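Local coordinates for protein probable arabinosyltransferase B (Mycobacterium tuberculosis H37Rv, PDB 7BVF) that polymerises arabinose into the arabinan of arabinogalactan as a membrane-embedded arabinosyltransferase of mycobacterial cell wall synthesis, at residues Gly95-Gly100 with Ala113-Val118; Leu133-Glu138 with Ala170-Gly175; Arg424-Thr429 with Leu466-Arg471. All blocks are in the same frame, centred on the assembly; numbering follows the deposited sequence.

Contact 1 of 3, residues Gly95-Gly100 with Ala113-Val118; sequences GGVVLG and ALFVVV
V98 packs on V116 and V118, and L99 on V116, while two weak backbone bonds join segments 95-100 and 113-118. The segments run roughly antiparallel, with end-to-end directions 160° apart. Both lie in the concanavalin-like domain.

V118 N donates to G96 O at 3.4 Å, and V116 N donates to L99 O at 3.2 Å. Both bonds are weak, and the second is clearly bent (131° at the hydrogen). Two CA-H...O contacts add to them: G95 CA to V118 O, and G100 CA to L114 O at 3.5 Å.

The apolar contacts are more numerous. V98 CG1 lies between its own backbone N and carbonyl carbon (chi1 57°). V98 CG1 is 3.6 Å from both V118 CG2 and V116 CB. L99 CB lies 3.7 Å from V116 CG2. V97 and V117 lie side by side and point the same way, with V97 CG2 3.7 Å from V117 CG1. The other branch, V97 CG1, comes to the edge of the F115 ring near its plane, 3.9 Å from F115 CD1.

The backbones of F115 and V117 bond to T126 and D124 of strand 122-126. K104 makes a cation-pi contact with the F115 ring. The chemistry implies a mostly buried, largely apolar join, in which aliphatic branches supply most of the contacts and the direct backbone bonds are few and weak.

Contact 2 of 3, residues Leu133-Glu138 with Ala170-Gly175; sequences LSVPRE and APLRSG
L133 overlaps the backbone of 170-175, setting CD2 against the carbonyl oxygen of L172, with CD1 farther off, near that of R173. It belongs to strand 131-136, which forms a two-stranded antiparallel sheet with strand 122-126 in the concanavalin-like domain. The segment 170-175 is a loop that lies against that strand. No hydrogen bond joins the two segments, and the contact lies at the protein surface.

CG of L133 stands anti to the backbone N (chi1 -161°), and the two methyls it carries reach the loop. CD2 of L133 approaches L172 O at 3.6 Å. CD1 of L133 lies 4.3 Å from R173 O. Nearer the strand backbone, L133 CB faces S174 CB at 4.3 Å.

The second overlap is purely apolar. V135 follows L133 by two residues on the strand, and its CB also points toward the loop. L172 has positive phi (47°), and its CB points toward the strand. The V135 and L172 side chains cross obliquely.

F161 touches both L133 and V135, and L164 touches L172, so other loop residues add to this apolar patch. The polar end of S174 is used just beyond the strand segment: S174 OG hydrogen-bonds to I132 O, next to L133. The closest approach between the V135 and L172 side chains is methyl to methyl, V135 CG2 to L172 CD1 at 4.1 Å.

Contact 3 of 3, residues Arg424-Thr429 with Leu466-Arg471; sequences RYSRLT and LVRRHR
S426 meets two arginines of helix 460-470, R468 at its hydroxyl and R469 at its carbonyl. It is the first residue after helix 405-425 to leave helical geometry, and its phi is positive (58°). Its CB points toward the other segment.

The tighter part of the contact centres on the buried R469. Two donors of its guanidinium, R469 NE and R469 NH2, each lie 3.1 Å from S426 O. Both bonds are weak and bent, about 130° at the hydrogen. The carbonyl oxygen lies at the edge of the guanidinium, near its plane. R469 NH2 has a further partner, a salt bridge to D243 OD2. This acid probably offsets the nearby like charge of R427, whose NE lies 4.3 Å from R469 NH2. The two guanidinium planes are 53° apart. Beside this polar group, the buried L428 packs its branches on the helix. L428 CD2 touches L466 CD2 at 3.8 Å, and these side chains cross at about a right angle. L428 CD1 meets the R469 chain at CD, at 4.1 Å.

The solvent side is held more sparsely, by the exposed R468. Its chain is extended from CG to NE. R468 NH1 gives S426 OG a nearly straight bond of 3.1 Å, with the oxygen in the guanidinium plane. S426 OG itself donates to Y425 O at 2.7 Å, which would fix the rotation of the hydroxyl.

The contact joins the turn between helices 405-425 and 430-442 to the C-terminal part of helix 460-470. D240, just after helix 216-239, accepts bonds from L428 N and T429 OG1. With D243, it ties the loop after helix 216-239 to this corner of the membrane domain.

Overall arrangement
From the N terminus, the chain closes three loops in series, and none nests in or crosses another. Contact 1 closes a short loop of 12 residues between helix 85-89 and strand 122-126. Contact 2 opens on strand 131-136 and closes over 31 residues, mostly without regular structure. These two share the concanavalin-like domain, their centres 15 Å apart. They touch lightly, V118 O lying 3.9 Å from R137 NH1. Contact 3 comes much later, in the transmembrane part, and closes a largely helical span of 36 residues between helices 405-425 and 460-470. Its centre is about 76 Å from that of contact 1 and 79 Å from that of contact 2.

Contact 1 of 3, residues Gly95-Gly100 with Ala113-Val118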
# COMPACT_ATOMS: atom_id res chain seq x y z
N GLY A 95 -5.34 -41.58 32.70
CA GLY A 95 -4.43 -40.48 32.95
C GLY A 95 -4.87 -39.47 33.98
O GLY A 95 -4.32 -39.41 35.08
N GLY A 96 -5.88 -38.67 33.65
CA GLY A 96 -6.26 -37.56 34.49
C GLY A 96 -5.26 -36.42 34.42
O GLY A 96 -4.11 -36.57 33.99
N VAL A 97 -5.71 -35.24 34.84
CA VAL A 97 -4.90 -34.03 34.89
C VAL A 97 -4.89 -33.59 36.35
O VAL A 97 -5.80 -32.88 36.79
CB VAL A 97 -5.44 -32.94 33.97
CG1 VAL A 97 -4.65 -31.66 34.15
CG2 VAL A 97 -5.39 -33.39 32.53
N VAL A 98 -3.87 -34.00 37.10
CA VAL A 98 -3.85 -33.74 38.53
C VAL A 98 -3.84 -32.25 38.82
O VAL A 98 -4.33 -31.80 39.86
CB VAL A 98 -2.65 -34.45 39.18
CG1 VAL A 98 -1.36 -34.00 38.54
CG2 VAL A 98 -2.61 -34.20 40.67
N LEU A 99 -3.31 -31.45 37.89
CA LEU A 99 -3.18 -30.02 38.13
C LEU A 99 -3.02 -29.32 36.80
O LEU A 99 -2.10 -29.63 36.04
CB LEU A 99 -1.99 -29.74 39.05
CG LEU A 99 -1.79 -28.35 39.65
CD1 LEU A 99 -1.05 -28.50 40.96
CD2 LEU A 99 -1.02 -27.45 38.71
N GLY A 100 -3.91 -28.37 36.52
CA GLY A 100 -3.82 -27.57 35.33
C GLY A 100 -3.95 -26.09 35.67
O GLY A 100 -4.17 -25.72 36.82
N ALA A 113 0.01 -22.57 28.99
CA ALA A 113 -0.51 -23.07 30.26
C ALA A 113 0.44 -24.15 30.77
O ALA A 113 1.40 -24.53 30.09
CB ALA A 113 -1.93 -23.61 30.12
N LEU A 114 0.16 -24.64 31.97
CA LEU A 114 1.02 -25.61 32.64
C LEU A 114 0.18 -26.80 33.06
O LEU A 114 -0.90 -26.63 33.63
CB LEU A 114 1.71 -24.98 33.85
CG LEU A 114 2.68 -25.84 34.65
CD1 LEU A 114 3.88 -25.01 35.03
CD2 LEU A 114 2.00 -26.37 35.90
N PHE A 115 0.68 -28.01 32.79
CA PHE A 115 -0.03 -29.23 33.12
C PHE A 115 0.92 -30.22 33.78
O PHE A 115 2.13 -30.21 33.53
CB PHE A 115 -0.65 -29.86 31.87
CG PHE A 115 -1.74 -29.03 31.26
CD1 PHE A 115 -3.02 -29.07 31.76
CD2 PHE A 115 -1.48 -28.20 30.20
CE1 PHE A 115 -4.02 -28.30 31.21
CE2 PHE A 115 -2.48 -27.43 29.64
CZ PHE A 115 -3.74 -27.48 30.15
N VAL A 116 0.36 -31.08 34.62
CA VAL A 116 1.10 -32.05 35.42
C VAL A 116 0.60 -33.45 35.08
O VAL A 116 0.42 -34.29 35.96
CB VAL A 116 0.99 -31.75 36.93
CG1 VAL A 116 2.03 -32.51 37.72
CG2 VAL A 116 1.15 -30.26 37.17
N VAL A 117 0.35 -33.69 33.79
CA VAL A 117 -0.48 -34.82 33.39
C VAL A 117 0.15 -36.16 33.79
O VAL A 117 1.37 -36.30 33.88
CB VAL A 117 -0.77 -34.77 31.88
CG1 VAL A 117 -1.84 -33.74 31.60
CG2 VAL A 117 0.47 -34.39 31.12
N VAL A 118 -0.71 -37.14 34.06
CA VAL A 118 -0.34 -38.38 34.73
C VAL A 118 -0.72 -39.57 33.85
O VAL A 118 -1.27 -40.57 34.33
CB VAL A 118 -1.00 -38.49 36.12
CG1 VAL A 118 -0.36 -39.60 36.94
CG2 VAL A 118 -0.87 -37.18 36.86

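Contact 2 of 3, residues Leu133-Glu138 with Ala170-Gly175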
# COMPACT_ATOMS: atom_id res chain seq x y z
N LEU A 133 9.53 -31.85 32.29
CA LEU A 133 10.04 -33.10 32.86
C LEU A 133 9.08 -34.23 32.53
O LEU A 133 7.88 -34.02 32.36
CB LEU A 133 10.24 -32.99 34.37
CG LEU A 133 11.17 -34.03 35.00
CD1 LEU A 133 12.44 -34.18 34.19
CD2 LEU A 133 11.50 -33.69 36.43
N SER A 134 9.63 -35.44 32.45
CA SER A 134 8.83 -36.63 32.18
C SER A 134 9.50 -37.84 32.82
O SER A 134 10.71 -38.01 32.68
CB SER A 134 8.66 -36.86 30.67
OG SER A 134 8.32 -38.21 30.39
N VAL A 135 8.72 -38.65 33.52
CA VAL A 135 9.22 -39.83 34.22
C VAL A 135 8.21 -40.97 34.06
O VAL A 135 7.00 -40.75 34.22
CB VAL A 135 9.47 -39.52 35.70
CG1 VAL A 135 9.72 -40.80 36.48
CG2 VAL A 135 10.65 -38.59 35.86
N PRO A 136 8.66 -42.18 33.73
CA PRO A 136 7.73 -43.32 33.67
C PRO A 136 6.98 -43.50 34.98
O PRO A 136 7.51 -43.26 36.07
CB PRO A 136 8.65 -44.51 33.38
CG PRO A 136 10.04 -44.02 33.62
CD PRO A 136 10.02 -42.56 33.32
N ARG A 137 5.73 -43.94 34.87
CA ARG A 137 4.84 -43.96 36.02
C ARG A 137 5.20 -45.05 37.02
O ARG A 137 5.03 -44.86 38.23
CB ARG A 137 3.39 -44.12 35.57
CG ARG A 137 2.39 -43.97 36.69
CD ARG A 137 0.96 -44.03 36.19
NE ARG A 137 0.02 -43.95 37.30
CZ ARG A 137 -1.30 -43.98 37.15
NH1 ARG A 137 -1.83 -44.08 35.94
NH2 ARG A 137 -2.09 -43.91 38.21
N GLU A 138 5.70 -46.19 36.54
CA GLU A 138 6.08 -47.26 37.45
C GLU A 138 7.27 -46.90 38.32
O GLU A 138 7.59 -47.65 39.25
CB GLU A 138 6.39 -48.54 36.67
CG GLU A 138 7.65 -48.46 35.81
CD GLU A 138 7.38 -47.93 34.42
OE1 GLU A 138 6.28 -47.39 34.19
OE2 GLU A 138 8.27 -48.06 33.56
N ALA A 170 21.90 -37.42 39.66
CA ALA A 170 21.14 -36.20 39.89
C ALA A 170 19.76 -36.51 40.46
O ALA A 170 19.22 -37.60 40.25
CB ALA A 170 20.99 -35.40 38.60
N PRO A 171 19.17 -35.59 41.23
CA PRO A 171 17.82 -35.80 41.77
C PRO A 171 16.69 -35.38 40.83
O PRO A 171 15.71 -34.76 41.25
CB PRO A 171 17.84 -34.95 43.05
CG PRO A 171 18.79 -33.85 42.73
CD PRO A 171 19.85 -34.44 41.85
N LEU A 172 16.82 -35.74 39.56
CA LEU A 172 15.78 -35.52 38.54
C LEU A 172 15.22 -34.10 38.59
O LEU A 172 14.06 -33.87 38.92
CB LEU A 172 14.65 -36.54 38.67
CG LEU A 172 14.95 -37.96 38.18
CD1 LEU A 172 13.78 -38.87 38.45
CD2 LEU A 172 15.27 -37.92 36.69
N ARG A 173 16.08 -33.15 38.25
CA ARG A 173 15.66 -31.77 38.07
C ARG A 173 15.52 -31.46 36.58
O ARG A 173 15.97 -32.22 35.73
CB ARG A 173 16.64 -30.81 38.73
CG ARG A 173 16.02 -29.51 39.18
CD ARG A 173 16.87 -28.82 40.22
NE ARG A 173 16.18 -27.69 40.82
CZ ARG A 173 16.30 -26.43 40.40
NH1 ARG A 173 17.09 -26.15 39.37
NH2 ARG A 173 15.64 -25.46 41.01
N SER A 174 14.88 -30.34 36.29
CA SER A 174 14.73 -29.88 34.92
C SER A 174 15.29 -28.47 34.78
O SER A 174 15.90 -27.93 35.70
CB SER A 174 13.28 -29.92 34.48
OG SER A 174 13.11 -29.04 33.38
N GLY A 175 15.06 -27.87 33.62
CA GLY A 175 15.72 -26.62 33.30
C GLY A 175 14.89 -25.63 32.52
O GLY A 175 13.74 -25.34 32.89

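Contact 3 of 3, residues Arg424-Thr429 with Leu466-Arg471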
# COMPACT_ATOMS: atom_id res chain seq x y z
N ARG A 424 2.88 43.02 24.23
CA ARG A 424 2.14 44.21 23.84
C ARG A 424 2.26 45.27 24.93
O ARG A 424 2.19 46.47 24.65
CB ARG A 424 0.68 43.87 23.57
CG ARG A 424 -0.16 45.05 23.13
CD ARG A 424 -1.62 44.81 23.43
NE ARG A 424 -2.10 43.56 22.86
CZ ARG A 424 -2.53 43.43 21.61
NH1 ARG A 424 -2.56 44.49 20.81
NH2 ARG A 424 -2.95 42.26 21.17
N TYR A 425 2.44 44.83 26.17
CA TYR A 425 2.73 45.71 27.29
C TYR A 425 4.08 45.43 27.92
O TYR A 425 4.41 46.01 28.96
CB TYR A 425 1.64 45.61 28.36
CG TYR A 425 0.24 45.44 27.82
CD1 TYR A 425 -0.39 46.46 27.13
CD2 TYR A 425 -0.46 44.25 28.00
CE1 TYR A 425 -1.66 46.31 26.63
CE2 TYR A 425 -1.74 44.09 27.51
CZ TYR A 425 -2.33 45.12 26.83
OH TYR A 425 -3.61 44.97 26.33
N SER A 426 4.87 44.54 27.31
CA SER A 426 6.18 44.15 27.84
C SER A 426 6.07 43.58 29.25
O SER A 426 6.88 43.89 30.13
CB SER A 426 7.17 45.31 27.79
OG SER A 426 7.09 46.09 28.98
N ARG A 427 5.07 42.75 29.47
CA ARG A 427 4.86 42.08 30.75
C ARG A 427 5.30 40.62 30.65
O ARG A 427 5.41 40.05 29.56
CB ARG A 427 3.40 42.16 31.18
CG ARG A 427 2.92 43.57 31.43
CD ARG A 427 3.46 44.10 32.74
NE ARG A 427 2.97 45.44 33.04
CZ ARG A 427 1.76 45.70 33.52
NH1 ARG A 427 1.40 46.95 33.78
NH2 ARG A 427 0.90 44.71 33.75
N LEU A 428 5.55 40.01 31.80
CA LEU A 428 6.04 38.65 31.86
C LEU A 428 5.05 37.67 32.48
O LEU A 428 5.32 36.47 32.50
CB LEU A 428 7.36 38.59 32.65
CG LEU A 428 8.64 38.83 31.87
CD1 LEU A 428 9.84 38.65 32.77
CD2 LEU A 428 8.73 37.91 30.67
N THR A 429 3.91 38.14 32.97
CA THR A 429 2.96 37.25 33.62
C THR A 429 2.20 36.40 32.59
O THR A 429 2.09 35.18 32.78
CB THR A 429 1.99 38.04 34.50
OG1 THR A 429 2.73 38.82 35.44
CG2 THR A 429 1.08 37.10 35.25
N LEU A 466 12.41 39.79 28.19
CA LEU A 466 13.27 39.16 29.19
C LEU A 466 14.53 39.97 29.44
O LEU A 466 14.90 40.19 30.60
CB LEU A 466 13.64 37.74 28.76
CG LEU A 466 12.56 36.66 28.82
CD1 LEU A 466 13.05 35.39 28.18
CD2 LEU A 466 12.19 36.40 30.27
N VAL A 467 15.18 40.45 28.38
CA VAL A 467 16.44 41.17 28.54
C VAL A 467 16.20 42.51 29.22
O VAL A 467 16.92 42.88 30.16
CB VAL A 467 17.12 41.35 27.18
CG1 VAL A 467 18.16 42.45 27.25
CG2 VAL A 467 17.75 40.04 26.73
N ARG A 468 15.20 43.25 28.77
CA ARG A 468 14.96 44.58 29.32
C ARG A 468 14.33 44.55 30.70
O ARG A 468 14.31 45.58 31.37
CB ARG A 468 14.10 45.40 28.36
CG ARG A 468 12.61 45.35 28.63
CD ARG A 468 11.83 45.93 27.46
NE ARG A 468 10.57 46.52 27.88
CZ ARG A 468 10.39 47.82 28.10
NH1 ARG A 468 9.20 48.28 28.48
NH2 ARG A 468 11.40 48.67 27.93
N ARG A 469 13.83 43.40 31.15
CA ARG A 469 13.41 43.25 32.54
C ARG A 469 14.51 42.66 33.42
O ARG A 469 14.48 42.86 34.64
CB ARG A 469 12.16 42.37 32.64
CG ARG A 469 10.91 43.05 32.12
CD ARG A 469 9.72 42.75 33.02
NE ARG A 469 8.56 43.56 32.68
CZ ARG A 469 8.36 44.80 33.12
NH1 ARG A 469 9.25 45.37 33.92
NH2 ARG A 469 7.27 45.46 32.76
N HIS A 470 15.47 41.95 32.83
CA HIS A 470 16.62 41.46 33.57
C HIS A 470 17.46 42.59 34.14
O HIS A 470 18.19 42.37 35.12
CB HIS A 470 17.46 40.57 32.64
CG HIS A 470 18.86 40.34 33.11
ND1 HIS A 470 19.89 41.21 32.81
CD2 HIS A 470 19.41 39.34 33.84
CE1 HIS A 470 21.01 40.75 33.35
NE2 HIS A 470 20.75 39.62 33.97
N ARG A 471 17.38 43.79 33.56
CA ARG A 471 18.16 44.91 34.07
C ARG A 471 17.51 45.59 35.27
O ARG A 471 18.18 46.36 35.96
CB ARG A 471 18.39 45.94 32.96
CG ARG A 471 19.36 45.50 31.89
CD ARG A 471 19.11 46.22 30.58
NE ARG A 471 19.93 45.69 29.50
CZ ARG A 471 19.67 45.85 28.21
NH1 ARG A 471 18.60 46.53 27.82
NH2 ARG A 471 20.48 45.33 27.29